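PDB 3Q9T: choline dehydrogenase and related flavoproteins from Aspergillus oryzae, which oxidises formate as a flavoenzyme of the glucose-methanol-choline oxidoreductase family, with 8-formyl-FAD as its bound cofactor. Local coordinates for residues A[33-38]-A[221-226]; A[407-412]-A[483-488]; A[512-517]-A[542-547]. One frame throughout, in Å; residues are numbered along the deposited sequence. Where two conformers were deposited one is given.

Three contacts of one flavoprotein illustrate how the chemistry of an interface follows its place in the fold. Interaction 1 pairs two parallel strands of the FAD-binding sheet, partly buried, with regular backbone bonds and a carboxylate on the adenosine ribose. Interaction 3 is buried; it joins two irregular segments through backbone bonds and a turn whose peptide N meets the cofactor's phosphate. These two hold the same ligand at different points, their centres about 23 Å apart. Interaction 2 is a surface contact, its centre about 43 Å from that of interaction 1 and without cofactor, and it depends on aromatic rings, prolines and a single hydroxyl bond beside the second subunit.

Interaction 1. Residues A[33-38]-A[221-226]; sequences VLIVEA and ITIVPE. With FAY ([(2R,3S,4R,5R)-5-(6-amino-9H-purin-9-yl)-3,4-dihydroxytetrahydrofuran-2-yl]methyl (2R,3S,4S)-5-(8-formyl-7-methyl-2,4-dioxo-3,4-dihydrobenzo[g]pteridin-10(2H)-yl)-2,3,4-trihydroxypentyl dihydrogen diphosphate), chain D.
Glu-37 OE2 is gripped by three hydrogen bonds: one from the ribose hydroxyl O2B of FAY at 2.7 Å, one from Gly-39 N, and a weak one from Thr-89 N. Its twin OE1 accepts from O3B of the same ribose, so the carboxylate clasps both hydroxyls of the diol, the classic role of an acid just past the second strand of a Rossmann-type FAD fold. CG stands anti to the backbone N (chi1 167°), and a bend at chi2 (55°) carries the acid away from 221-226. Behind it strands 33-36 and 221-224 run parallel, the latter outermost in its sheet. Thr-222 N reaches Val-33 O at 2.6 Å, Ile-35 N returns to Thr-222 O at 2.8 Å, and Val-224 N meets Ile-35 O, each nearly along the C=O axis. The next rung, Glu-37 N to Val-224 O, is weak. On the face covered by helix 16-25, the Ile-35 side chain crosses that of Ile-221 obliquely, CD1 to CG2 3.6 Å, and runs beside that of Ile-223. On the other face Leu-34 CD1 touches Val-224 CG2 at 3.7 Å. Beyond the strands a water donates to Ala-38 O at 2.8 Å and to Glu-226 OE1 at 3.2 Å.

Interaction 2. Residues A[407-412]-A[483-488]; sequences HFPTPK and SEYPWE
This is a surface contact of aromatic rings and prolines, made where the loop between strands 392-397 and 415-423 meets strand 481-485 and the residues that follow it, beside the second subunit. Tyr-485 carries the polar part. Its CG is anti to the backbone N (chi1 180°), which sends the ring straight across to the loop, and its OH donates to Pro-409 O in a very short bond of 2.4 Å. The hydroxyl approaches from well above the plane of that carbonyl, while the carbonyl oxygen itself lies at the edge of the tyrosine ring.

Both faces of the Tyr-485 ring are covered by proline. Pro-411 CG sits over the centre of one, 3.7 Å from the ring centroid in a CH-pi contact, and Pro-486 CB lies over the opposite one. The peptide bond between Tyr-485 and Pro-486 is cis, an arrangement that folds the proline back onto the aromatic residue before it.

The strand belongs to, and the loop connects two strands of, the large mixed sheet that, as in other members of the family, lies apart from the Rossmann-type part; strands 415-423 and 481-485 both pair antiparallel with 308-316. Here Pro-486 also serves Phe-408: its CG stands 3.6 Å from the Phe-408 ring centroid, 3° off the normal, and its CD touches Phe-408 CE2. The same CG lies over a face of the Trp-487 indole, displaced toward the rim. Trp-487 holds CG in the crowded position between backbone N and carbonyl carbon (chi1 47°), and its CH2 comes 3.8 Å from Phe-408 CE1, the two rings meeting obliquely. Arg-504 of helix 494-504 touches both side chains. Across the dimer, Pro-409 lies against Trp-487 of the second subunit, and His-407 ND1 is hydrogen-bonded to Asp-503 of that subunit.

Interaction 3. Residues A[512-517]-A[542-547]; sequences TGTARL and DASVIP. With FAY ([(2R,3S,4R,5R)-5-(6-amino-9H-purin-9-yl)-3,4-dihydroxytetrahydrofuran-2-yl]methyl (2R,3S,4S)-5-(8-formyl-7-methyl-2,4-dioxo-3,4-dihydrobenzo[g]pteridin-10(2H)-yl)-2,3,4-trihydroxypentyl dihydrogen diphosphate), chain D.
From CB to its tip, the side chain of Ser-544 touches the opposite segment and then turns back on its own. CB presses against Thr-514 OG1 at 2.9 Å, a tight approach by a hydroxyl that is itself hydrogen-bonded to Val-268 O. OG sits between the backbone N and the carbonyl carbon (chi1 53°), near the methyl of Ala-515, and donates to Asp-542 OD1 over a very short 2.5 Å, using the syn lone pair of OD1. Ser-544 N reaches the same OD1 at 2.8 Å, from above the carboxylate plane, closing an Asx turn. The other carboxylate oxygen, OD2, is held by Gly-267 N and Thr-271 OG1.

The Asp-Ala-Ser run lies in the C-terminal GMC oxidoreductase region, between strand 538-540 and helix 555-572, which packs on Ala-543, Val-545 and Ile-546. Segment 512-517 donates three backbone bonds to 542-547. Gly-513 N uses an in-plane lone pair of Ala-543 O, Leu-517 N does likewise with Val-545 O at 2.8 Å and 171°, and between them Ala-515 N meets Ser-544 O at 2.7 Å from above the carbonyl plane. Leu-517 CG rests on Pro-547 CG at 3.9 Å. One water joins Thr-512 OG1, also bonded to Met-305 O, to Ile-546 O.

The two ends of Ala-543 thus look in different directions. Its O is tied to Gly-513, and its N donates to FAY O2P at 2.9 Å and 166°. Asp-542 lies close to that phosphate too, with CB 3.2 Å from O2P, yet its carboxylate has four hydrogen-bonding partners in the protein, two of them backbone N-H groups. Such a setting is consistent with an ionised aspartate, OD1 holding the turn that presents Ala-543 N to the phosphate and OD2 tying it to Gly-267 and Thr-271.

Interaction 1. Residues A[33-38]-A[221-226]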
loop_
_atom_site.group_PDB
_atom_site.type_symbol
_atom_site.label_atom_id
_atom_site.label_comp_id
_atom_site.label_asym_id
_atom_site.label_seq_id
_atom_site.Cartn_x
_atom_site.Cartn_y
_atom_site.Cartn_z
ATOM N N VAL A 33 36.491 23.704 4.136
ATOM C CA VAL A 33 35.141 23.153 4.153
ATOM C C VAL A 33 35.188 21.656 3.851
ATOM O O VAL A 33 35.836 21.210 2.878
ATOM C CB VAL A 33 34.231 23.860 3.095
ATOM C CG1 VAL A 33 32.767 23.387 3.195
ATOM C CG2 VAL A 33 34.309 25.375 3.228
ATOM N N LEU A 34 34.504 20.880 4.686
ATOM C CA LEU A 34 34.338 19.450 4.427
ATOM C C LEU A 34 32.893 19.159 4.049
ATOM O O LEU A 34 31.980 19.677 4.679
ATOM C CB LEU A 34 34.709 18.616 5.661
ATOM C CG LEU A 34 34.226 17.154 5.663
ATOM C CD1 LEU A 34 35.071 16.293 4.723
ATOM C CD2 LEU A 34 34.248 16.582 7.070
ATOM N N ILE A 35 32.696 18.337 3.017
ATOM C CA ILE A 35 31.382 17.774 2.715
ATOM C C ILE A 35 31.363 16.242 2.842
ATOM O O ILE A 35 32.068 15.554 2.120
ATOM C CB ILE A 35 30.916 18.129 1.285
ATOM C CG1 ILE A 35 31.014 19.636 1.047
ATOM C CG2 ILE A 35 29.486 17.638 1.064
ATOM C CD1 ILE A 35 30.903 20.034 -0.414
ATOM N N VAL A 36 30.545 15.716 3.751
ATOM C CA VAL A 36 30.279 14.275 3.792
ATOM C C VAL A 36 28.968 13.956 3.075
ATOM O O VAL A 36 28.001 14.710 3.155
ATOM C CB VAL A 36 30.278 13.691 5.233
ATOM C CG1 VAL A 36 31.663 13.825 5.870
ATOM C CG2 VAL A 36 29.214 14.337 6.098
ATOM N N GLU A 37 28.962 12.837 2.357
ATOM C CA GLU A 37 27.889 12.491 1.434
ATOM C C GLU A 37 27.856 10.982 1.271
ATOM O O GLU A 37 28.899 10.362 1.052
ATOM C CB GLU A 37 28.148 13.125 0.069
ATOM C CG GLU A 37 27.278 12.599 -1.042
ATOM C CD GLU A 37 25.795 12.718 -0.724
ATOM O OE1 GLU A 37 25.385 13.740 -0.141
ATOM O OE2 GLU A 37 25.043 11.781 -1.043
ATOM N N ALA A 38 26.658 10.405 1.379
ATOM C CA ALA A 38 26.459 8.957 1.247
ATOM C C ALA A 38 26.697 8.423 -0.173
ATOM O O ALA A 38 27.204 7.321 -0.342
ATOM C CB ALA A 38 25.061 8.569 1.737
ATOM N N ILE A 221 37.641 22.923 -0.434
ATOM C CA ILE A 221 36.564 21.996 -0.112
ATOM C C ILE A 221 37.064 20.571 -0.180
ATOM O O ILE A 221 37.529 20.127 -1.228
ATOM C CB ILE A 221 35.358 22.120 -1.073
ATOM C CG1 ILE A 221 34.804 23.547 -1.049
ATOM C CG2 ILE A 221 34.290 21.111 -0.684
ATOM C CD1 ILE A 221 33.604 23.776 -1.946
ATOM N N THR A 222 36.990 19.862 0.941
ATOM C CA THR A 222 37.275 18.433 0.927
ATOM C C THR A 222 35.966 17.679 0.727
ATOM O O THR A 222 35.008 17.842 1.490
ATOM C CB THR A 222 38.004 17.944 2.209
ATOM O OG1 THR A 222 39.262 18.618 2.336
ATOM C CG2 THR A 222 38.271 16.439 2.139
ATOM N N ILE A 223 35.905 16.874 -0.325
ATOM C CA ILE A 223 34.711 16.074 -0.525
ATOM C C ILE A 223 34.905 14.591 -0.206
ATOM O O ILE A 223 35.672 13.885 -0.868
ATOM C CB ILE A 223 34.098 16.275 -1.916
ATOM C CG1 ILE A 223 33.842 17.768 -2.146
ATOM C CG2 ILE A 223 32.788 15.515 -2.002
ATOM C CD1 ILE A 223 33.527 18.142 -3.584
ATOM N N VAL A 224 34.186 14.133 0.812
ATOM C CA VAL A 224 34.207 12.720 1.203
ATOM C C VAL A 224 32.858 12.073 0.879
ATOM O O VAL A 224 31.898 12.205 1.639
ATOM C CB VAL A 224 34.540 12.551 2.693
ATOM C CG1 VAL A 224 34.475 11.079 3.106
ATOM C CG2 VAL A 224 35.915 13.133 2.989
ATOM N N PRO A 225 32.779 11.421 -0.288
ATOM C CA PRO A 225 31.606 10.705 -0.781
ATOM C C PRO A 225 31.601 9.278 -0.241
ATOM O O PRO A 225 32.574 8.866 0.396
ATOM C CB PRO A 225 31.850 10.671 -2.288
ATOM C CG PRO A 225 33.358 10.583 -2.410
ATOM C CD PRO A 225 33.901 11.382 -1.248
ATOM N N GLU A 226 30.532 8.532 -0.501
ATOM C CA GLU A 226 30.444 7.131 -0.072
ATOM C C GLU A 226 30.624 6.937 1.431
ATOM O O GLU A 226 31.221 5.952 1.839
ATOM C CB GLU A 226 31.494 6.265 -0.764
ATOM C CG GLU A 226 31.644 6.494 -2.243
ATOM C CD GLU A 226 30.902 5.474 -3.049
ATOM O OE1 GLU A 226 29.793 5.081 -2.625
ATOM O OE2 GLU A 226 31.436 5.059 -4.101
HETATM P P FAY D . 17.599 19.142 -0.174
HETATM N N1 FAY D . 11.742 20.445 -7.329
HETATM C C2 FAY D . 11.673 21.376 -8.364
HETATM O O2 FAY D . 11.825 22.568 -8.129
HETATM N N3 FAY D . 11.910 20.968 -9.659
HETATM C C4 FAY D . 11.638 19.667 -10.001
HETATM O O4 FAY D . 11.126 19.461 -11.117
HETATM N N5 FAY D . 11.444 17.400 -9.280
HETATM C C6 FAY D . 11.778 15.137 -8.744
HETATM C C7 FAY D . 12.202 14.142 -7.881
HETATM C C8 FAY D . 12.642 14.486 -6.599
HETATM O O8 FAY D . 13.838 13.718 -4.736
HETATM C C9 FAY D . 12.766 15.838 -6.251
HETATM P PA FAY D . 18.710 16.652 -0.934
HETATM C "C1'" FAY D . 12.766 18.628 -5.327
HETATM C C10 FAY D . 11.726 19.099 -7.610
HETATM N N10 FAY D . 12.186 18.174 -6.668
HETATM N N1A FAY D . 24.617 9.951 5.374
HETATM O O1A FAY D . 18.088 15.301 -1.055
HETATM C C1B FAY D . 22.609 13.027 1.622
HETATM O O1P FAY D . 18.926 19.860 -0.128
HETATM C "C2'" FAY D . 14.254 19.028 -5.447
HETATM O "O2'" FAY D . 14.885 18.059 -6.205
HETATM C C2A FAY D . 25.305 10.663 4.409
HETATM O O2A FAY D . 18.920 17.347 -2.244
HETATM C C2B FAY D . 21.811 12.591 0.406
HETATM O O2B FAY D . 22.455 11.584 -0.353
HETATM O O2P FAY D . 16.692 19.597 0.955
HETATM C "C3'" FAY D . 15.139 19.353 -4.199
HETATM O "O3'" FAY D . 16.478 18.864 -4.249
HETATM N N3A FAY D . 24.620 11.432 3.482
HETATM C C3B FAY D . 21.720 13.887 -0.370
HETATM O O3B FAY D . 22.906 14.052 -1.108
HETATM O O3P FAY D . 17.827 17.560 0.035
HETATM C "C4'" FAY D . 14.565 18.939 -2.867
HETATM O "O4'" FAY D . 13.232 19.442 -2.848
HETATM C C4A FAY D . 23.264 11.489 3.528
HETATM C C4B FAY D . 21.718 14.948 0.703
HETATM O O4B FAY D . 22.141 14.322 1.902
HETATM C C4X FAY D . 11.541 18.729 -8.956
HETATM C "C5'" FAY D . 15.417 19.497 -1.701
HETATM O "O5'" FAY D . 16.831 19.259 -1.617
HETATM C C5A FAY D . 22.556 10.787 4.499
HETATM C C5B FAY D . 20.345 15.571 0.862
HETATM O O5B FAY D . 20.152 16.467 -0.204
HETATM C C5X FAY D . 11.698 16.457 -8.309
HETATM C C6A FAY D . 23.235 10.004 5.429
HETATM N N6A FAY D . 22.550 9.250 6.300
HETATM N N7A FAY D . 21.242 11.030 4.311
HETATM C C7M FAY D . 11.991 12.705 -8.293
HETATM C C8A FAY D . 21.093 11.870 3.265
HETATM C C8M FAY D . 13.440 13.485 -5.855
HETATM C C9A FAY D . 12.252 16.837 -7.075
HETATM N N9A FAY D . 22.332 12.155 2.770
HETATM O O HOH W 1 26.873 4.754 -1.367
#

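Interaction 2. Residues A[407-412]-A[483-488]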
loop_
_atom_site.group_PDB
_atom_site.type_symbol
_atom_site.label_atom_id
_atom_site.label_comp_id
_atom_site.label_asym_id
_atom_site.label_seq_id
_atom_site.Cartn_x
_atom_site.Cartn_y
_atom_site.Cartn_z
ATOM N N HIS A 407 1.682 2.488 -11.033
ATOM C CA HIS A 407 1.090 1.146 -11.069
ATOM C C HIS A 407 0.629 0.672 -12.427
ATOM O O HIS A 407 0.109 -0.428 -12.529
ATOM C CB HIS A 407 -0.036 1.002 -10.034
ATOM C CG HIS A 407 0.451 1.071 -8.623
ATOM N ND1 HIS A 407 0.984 -0.016 -7.963
ATOM C CD2 HIS A 407 0.533 2.112 -7.757
ATOM C CE1 HIS A 407 1.345 0.344 -6.743
ATOM N NE2 HIS A 407 1.090 1.631 -6.596
ATOM N N PHE A 408 0.826 1.495 -13.464
ATOM C CA PHE A 408 0.396 1.157 -14.822
ATOM C C PHE A 408 1.578 0.851 -15.715
ATOM O O PHE A 408 2.594 1.530 -15.658
ATOM C CB PHE A 408 -0.408 2.290 -15.443
ATOM C CG PHE A 408 -1.511 2.808 -14.556
ATOM C CD1 PHE A 408 -2.192 1.954 -13.702
ATOM C CD2 PHE A 408 -1.855 4.162 -14.569
ATOM C CE1 PHE A 408 -3.224 2.439 -12.887
ATOM C CE2 PHE A 408 -2.868 4.654 -13.755
ATOM C CZ PHE A 408 -3.556 3.786 -12.915
ATOM N N PRO A 409 1.451 -0.183 -16.550
ATOM C CA PRO A 409 2.578 -0.457 -17.441
ATOM C C PRO A 409 2.768 0.669 -18.454
ATOM O O PRO A 409 1.883 1.512 -18.668
ATOM C CB PRO A 409 2.185 -1.771 -18.133
ATOM C CG PRO A 409 0.715 -1.899 -17.948
ATOM C CD PRO A 409 0.343 -1.138 -16.706
ATOM N N THR A 410 3.941 0.695 -19.064
ATOM C CA THR A 410 4.198 1.635 -20.136
ATOM C C THR A 410 3.492 1.149 -21.387
ATOM O O THR A 410 3.686 0.001 -21.800
ATOM C CB THR A 410 5.690 1.745 -20.417
ATOM O OG1 THR A 410 6.360 2.204 -19.231
ATOM C CG2 THR A 410 5.929 2.718 -21.561
ATOM N N PRO A 411 2.659 2.009 -21.995
ATOM C CA PRO A 411 1.974 1.554 -23.208
ATOM C C PRO A 411 2.990 1.172 -24.287
ATOM O O PRO A 411 4.062 1.769 -24.358
ATOM C CB PRO A 411 1.150 2.778 -23.641
ATOM C CG PRO A 411 1.049 3.639 -22.422
ATOM C CD PRO A 411 2.320 3.402 -21.648
ATOM N N LYS A 412 2.640 0.188 -25.104
ATOM C CA LYS A 412 3.530 -0.329 -26.135
ATOM C C LYS A 412 3.536 0.516 -27.410
ATOM O O LYS A 412 4.531 0.524 -28.137
ATOM C CB LYS A 412 3.152 -1.775 -26.465
ATOM C CG LYS A 412 3.303 -2.738 -25.289
ATOM C CD LYS A 412 2.665 -4.089 -25.583
ATOM C CE LYS A 412 2.883 -5.059 -24.432
ATOM N NZ LYS A 412 4.336 -5.260 -24.166
ATOM N N SER A 483 -7.428 8.895 -26.554
ATOM C CA SER A 483 -8.024 8.092 -25.484
ATOM C C SER A 483 -7.379 8.313 -24.112
ATOM O O SER A 483 -6.332 8.955 -24.011
ATOM C CB SER A 483 -8.023 6.601 -25.858
ATOM O OG SER A 483 -6.704 6.102 -25.962
ATOM N N GLU A 484 -8.040 7.811 -23.065
ATOM C CA GLU A 484 -7.550 7.890 -21.692
ATOM C C GLU A 484 -6.796 6.605 -21.396
ATOM O O GLU A 484 -7.235 5.528 -21.772
ATOM C CB GLU A 484 -8.710 8.003 -20.693
ATOM C CG GLU A 484 -9.614 9.227 -20.852
ATOM C CD GLU A 484 -10.639 9.347 -19.717
ATOM O OE1 GLU A 484 -10.226 9.420 -18.533
ATOM O OE2 GLU A 484 -11.857 9.348 -20.009
ATOM N N TYR A 485 -5.662 6.714 -20.719
ATOM C CA TYR A 485 -4.918 5.536 -20.326
ATOM C C TYR A 485 -4.836 5.538 -18.812
ATOM O O TYR A 485 -4.589 6.580 -18.215
ATOM C CB TYR A 485 -3.527 5.571 -20.937
ATOM C CG TYR A 485 -2.692 4.377 -20.569
ATOM C CD1 TYR A 485 -2.811 3.177 -21.259
ATOM C CD2 TYR A 485 -1.784 4.445 -19.521
ATOM C CE1 TYR A 485 -2.050 2.083 -20.913
ATOM C CE2 TYR A 485 -1.017 3.360 -19.170
ATOM C CZ TYR A 485 -1.150 2.181 -19.868
ATOM O OH TYR A 485 -0.380 1.100 -19.500
ATOM N N PRO A 486 -5.048 4.377 -18.176
ATOM C CA PRO A 486 -5.349 3.070 -18.770
ATOM C C PRO A 486 -6.841 2.746 -18.823
ATOM O O PRO A 486 -7.200 1.682 -19.323
ATOM C CB PRO A 486 -4.674 2.104 -17.806
ATOM C CG PRO A 486 -4.868 2.767 -16.468
ATOM C CD PRO A 486 -4.765 4.265 -16.735
ATOM N N TRP A 487 -7.681 3.616 -18.277
ATOM C CA TRP A 487 -9.134 3.488 -18.397
ATOM C C TRP A 487 -9.673 4.873 -18.144
ATOM O O TRP A 487 -8.890 5.802 -17.991
ATOM C CB TRP A 487 -9.705 2.491 -17.381
ATOM C CG TRP A 487 -9.177 2.693 -16.001
ATOM C CD1 TRP A 487 -9.467 3.722 -15.157
ATOM C CD2 TRP A 487 -8.262 1.846 -15.302
ATOM N NE1 TRP A 487 -8.786 3.568 -13.976
ATOM C CE2 TRP A 487 -8.041 2.425 -14.037
ATOM C CE3 TRP A 487 -7.605 0.658 -15.623
ATOM C CZ2 TRP A 487 -7.180 1.852 -13.084
ATOM C CZ3 TRP A 487 -6.757 0.092 -14.680
ATOM C CH2 TRP A 487 -6.555 0.691 -13.424
ATOM N N GLU A 488 -10.994 5.015 -18.097
ATOM C CA GLU A 488 -11.618 6.326 -18.015
ATOM C C GLU A 488 -11.599 6.872 -16.598
ATOM O O GLU A 488 -11.886 6.147 -15.644
ATOM C CB GLU A 488 -13.073 6.261 -18.482
ATOM C CG GLU A 488 -13.268 5.753 -19.893
ATOM C CD GLU A 488 -14.632 5.091 -20.074
ATOM O OE1 GLU A 488 -15.620 5.818 -20.345
ATOM O OE2 GLU A 488 -14.711 3.844 -19.926
#

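Interaction 3. Residues A[512-517]-A[542-547]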
loop_
_atom_site.group_PDB
_atom_site.type_symbol
_atom_site.label_atom_id
_atom_site.label_comp_id
_atom_site.label_asym_id
_atom_site.label_seq_id
_atom_site.Cartn_x
_atom_site.Cartn_y
_atom_site.Cartn_z
ATOM N N THR A 512 8.759 18.711 2.750
ATOM C CA THR A 512 9.341 19.818 3.506
ATOM C C THR A 512 8.969 19.728 4.993
ATOM O O THR A 512 8.157 18.886 5.384
ATOM C CB THR A 512 8.801 21.191 3.012
ATOM O OG1 THR A 512 7.385 21.267 3.254
ATOM C CG2 THR A 512 9.087 21.417 1.522
ATOM N N GLY A 513 9.585 20.578 5.819
ATOM C CA GLY A 513 9.007 20.949 7.099
ATOM C C GLY A 513 9.476 20.285 8.376
ATOM O O GLY A 513 9.119 20.727 9.474
ATOM N N THR A 514 10.284 19.238 8.244
ATOM C CA THR A 514 10.594 18.371 9.378
ATOM C C THR A 514 11.609 18.919 10.379
ATOM O O THR A 514 11.934 18.250 11.349
ATOM C CB THR A 514 11.101 17.021 8.884
ATOM O OG1 THR A 514 12.167 17.250 7.950
ATOM C CG2 THR A 514 9.958 16.263 8.205
ATOM N N ALA A 515 12.132 20.114 10.140
ATOM C CA ALA A 515 12.962 20.770 11.147
ATOM C C ALA A 515 12.834 22.268 10.928
ATOM O O ALA A 515 13.809 22.961 10.690
ATOM C CB ALA A 515 14.412 20.307 11.051
ATOM N N ARG A 516 11.607 22.755 11.045
ATOM C CA ARG A 516 11.232 24.014 10.455
ATOM C C ARG A 516 11.766 25.249 11.162
ATOM O O ARG A 516 11.950 25.271 12.389
ATOM C CB ARG A 516 9.715 24.109 10.346
ATOM C CG ARG A 516 8.999 24.349 11.664
ATOM C CD ARG A 516 7.492 24.218 11.453
ATOM N NE ARG A 516 6.761 24.361 12.694
ATOM C CZ ARG A 516 5.440 24.328 12.787
ATOM N NH1 ARG A 516 4.697 24.141 11.699
ATOM N NH2 ARG A 516 4.866 24.472 13.972
ATOM N N LEU A 517 12.017 26.274 10.355
ATOM C CA LEU A 517 12.403 27.547 10.917
ATOM C C LEU A 517 11.290 28.030 11.850
ATOM O O LEU A 517 10.095 27.784 11.624
ATOM C CB LEU A 517 12.752 28.557 9.822
ATOM C CG LEU A 517 11.686 29.510 9.303
ATOM C CD1 LEU A 517 11.343 30.454 10.404
ATOM C CD2 LEU A 517 12.221 30.272 8.119
ATOM N N ASP A 542 18.311 22.988 4.364
ATOM C CA ASP A 542 17.674 22.084 3.413
ATOM C C ASP A 542 16.150 22.219 3.531
ATOM O O ASP A 542 15.649 23.042 4.320
ATOM C CB ASP A 542 18.148 20.624 3.591
ATOM C CG ASP A 542 17.725 20.014 4.915
ATOM O OD1 ASP A 542 16.657 20.396 5.430
ATOM O OD2 ASP A 542 18.460 19.141 5.446
ATOM N N ALA A 543 15.414 21.397 2.786
ATOM C CA ALA A 543 13.954 21.541 2.708
ATOM C C ALA A 543 13.195 21.313 4.030
ATOM O O ALA A 543 11.998 21.606 4.115
ATOM C CB ALA A 543 13.392 20.662 1.611
ATOM N N SER A 544 13.867 20.805 5.063
ATOM C CA SER A 544 13.155 20.517 6.322
ATOM C C SER A 544 12.925 21.788 7.107
ATOM O O SER A 544 12.157 21.850 8.069
ATOM C CB SER A 544 13.911 19.482 7.163
ATOM O OG SER A 544 15.253 19.857 7.366
ATOM N N VAL A 545 13.618 22.815 6.651
ATOM C CA VAL A 545 13.622 24.112 7.261
ATOM C C VAL A 545 12.366 24.892 6.867
ATOM O O VAL A 545 11.862 25.714 7.640
ATOM C CB VAL A 545 14.921 24.818 6.820
ATOM C CG1 VAL A 545 14.680 26.225 6.347
ATOM C CG2 VAL A 545 15.963 24.724 7.918
ATOM N N ILE A 546 11.854 24.592 5.677
ATOM C CA ILE A 546 10.702 25.282 5.075
ATOM C C ILE A 546 9.414 25.180 5.892
ATOM O O ILE A 546 8.889 24.090 6.103
ATOM C CB ILE A 546 10.474 24.774 3.640
ATOM C CG1 ILE A 546 11.702 25.107 2.786
ATOM C CG2 ILE A 546 9.221 25.379 3.035
ATOM C CD1 ILE A 546 11.715 24.425 1.395
ATOM N N PRO A 547 8.912 26.328 6.371
ATOM C CA PRO A 547 7.782 26.364 7.313
ATOM C C PRO A 547 6.377 26.369 6.664
ATOM O O PRO A 547 5.407 26.027 7.328
ATOM C CB PRO A 547 8.018 27.670 8.075
ATOM C CG PRO A 547 8.674 28.555 7.055
ATOM C CD PRO A 547 9.504 27.664 6.156
HETATM P P FAY D . 17.599 19.142 -0.174
HETATM N N1 FAY D . 11.742 20.445 -7.329
HETATM C C2 FAY D . 11.673 21.376 -8.364
HETATM O O2 FAY D . 11.825 22.568 -8.129
HETATM N N3 FAY D . 11.910 20.968 -9.659
HETATM C C4 FAY D . 11.638 19.667 -10.001
HETATM O O4 FAY D . 11.126 19.461 -11.117
HETATM N N5 FAY D . 11.444 17.400 -9.280
HETATM C C6 FAY D . 11.778 15.137 -8.744
HETATM C C7 FAY D . 12.202 14.142 -7.881
HETATM C C8 FAY D . 12.642 14.486 -6.599
HETATM O O8 FAY D . 13.838 13.718 -4.736
HETATM C C9 FAY D . 12.766 15.838 -6.251
HETATM P PA FAY D . 18.710 16.652 -0.934
HETATM C "C1'" FAY D . 12.766 18.628 -5.327
HETATM C C10 FAY D . 11.726 19.099 -7.610
HETATM N N10 FAY D . 12.186 18.174 -6.668
HETATM N N1A FAY D . 24.617 9.951 5.374
HETATM O O1A FAY D . 18.088 15.301 -1.055
HETATM C C1B FAY D . 22.609 13.027 1.622
HETATM O O1P FAY D . 18.926 19.860 -0.128
HETATM C "C2'" FAY D . 14.254 19.028 -5.447
HETATM O "O2'" FAY D . 14.885 18.059 -6.205
HETATM C C2A FAY D . 25.305 10.663 4.409
HETATM O O2A FAY D . 18.920 17.347 -2.244
HETATM C C2B FAY D . 21.811 12.591 0.406
HETATM O O2B FAY D . 22.455 11.584 -0.353
HETATM O O2P FAY D . 16.692 19.597 0.955
HETATM C "C3'" FAY D . 15.139 19.353 -4.199
HETATM O "O3'" FAY D . 16.478 18.864 -4.249
HETATM N N3A FAY D . 24.620 11.432 3.482
HETATM C C3B FAY D . 21.720 13.887 -0.370
HETATM O O3B FAY D . 22.906 14.052 -1.108
HETATM O O3P FAY D . 17.827 17.560 0.035
HETATM C "C4'" FAY D . 14.565 18.939 -2.867
HETATM O "O4'" FAY D . 13.232 19.442 -2.848
HETATM C C4A FAY D . 23.264 11.489 3.528
HETATM C C4B FAY D . 21.718 14.948 0.703
HETATM O O4B FAY D . 22.141 14.322 1.902
HETATM C C4X FAY D . 11.541 18.729 -8.956
HETATM C "C5'" FAY D . 15.417 19.497 -1.701
HETATM O "O5'" FAY D . 16.831 19.259 -1.617
HETATM C C5A FAY D . 22.556 10.787 4.499
HETATM C C5B FAY D . 20.345 15.571 0.862
HETATM O O5B FAY D . 20.152 16.467 -0.204
HETATM C C5X FAY D . 11.698 16.457 -8.309
HETATM C C6A FAY D . 23.235 10.004 5.429
HETATM N N6A FAY D . 22.550 9.250 6.300
HETATM N N7A FAY D . 21.242 11.030 4.311
HETATM C C7M FAY D . 11.991 12.705 -8.293
HETATM C C8A FAY D . 21.093 11.870 3.265
HETATM C C8M FAY D . 13.440 13.485 -5.855
HETATM C C9A FAY D . 12.252 16.837 -7.075
HETATM N N9A FAY D . 22.332 12.155 2.770
HETATM O O HOH W 2 6.543 23.013 5.279
HETATM O O HOH W 3 5.323 23.845 8.989
#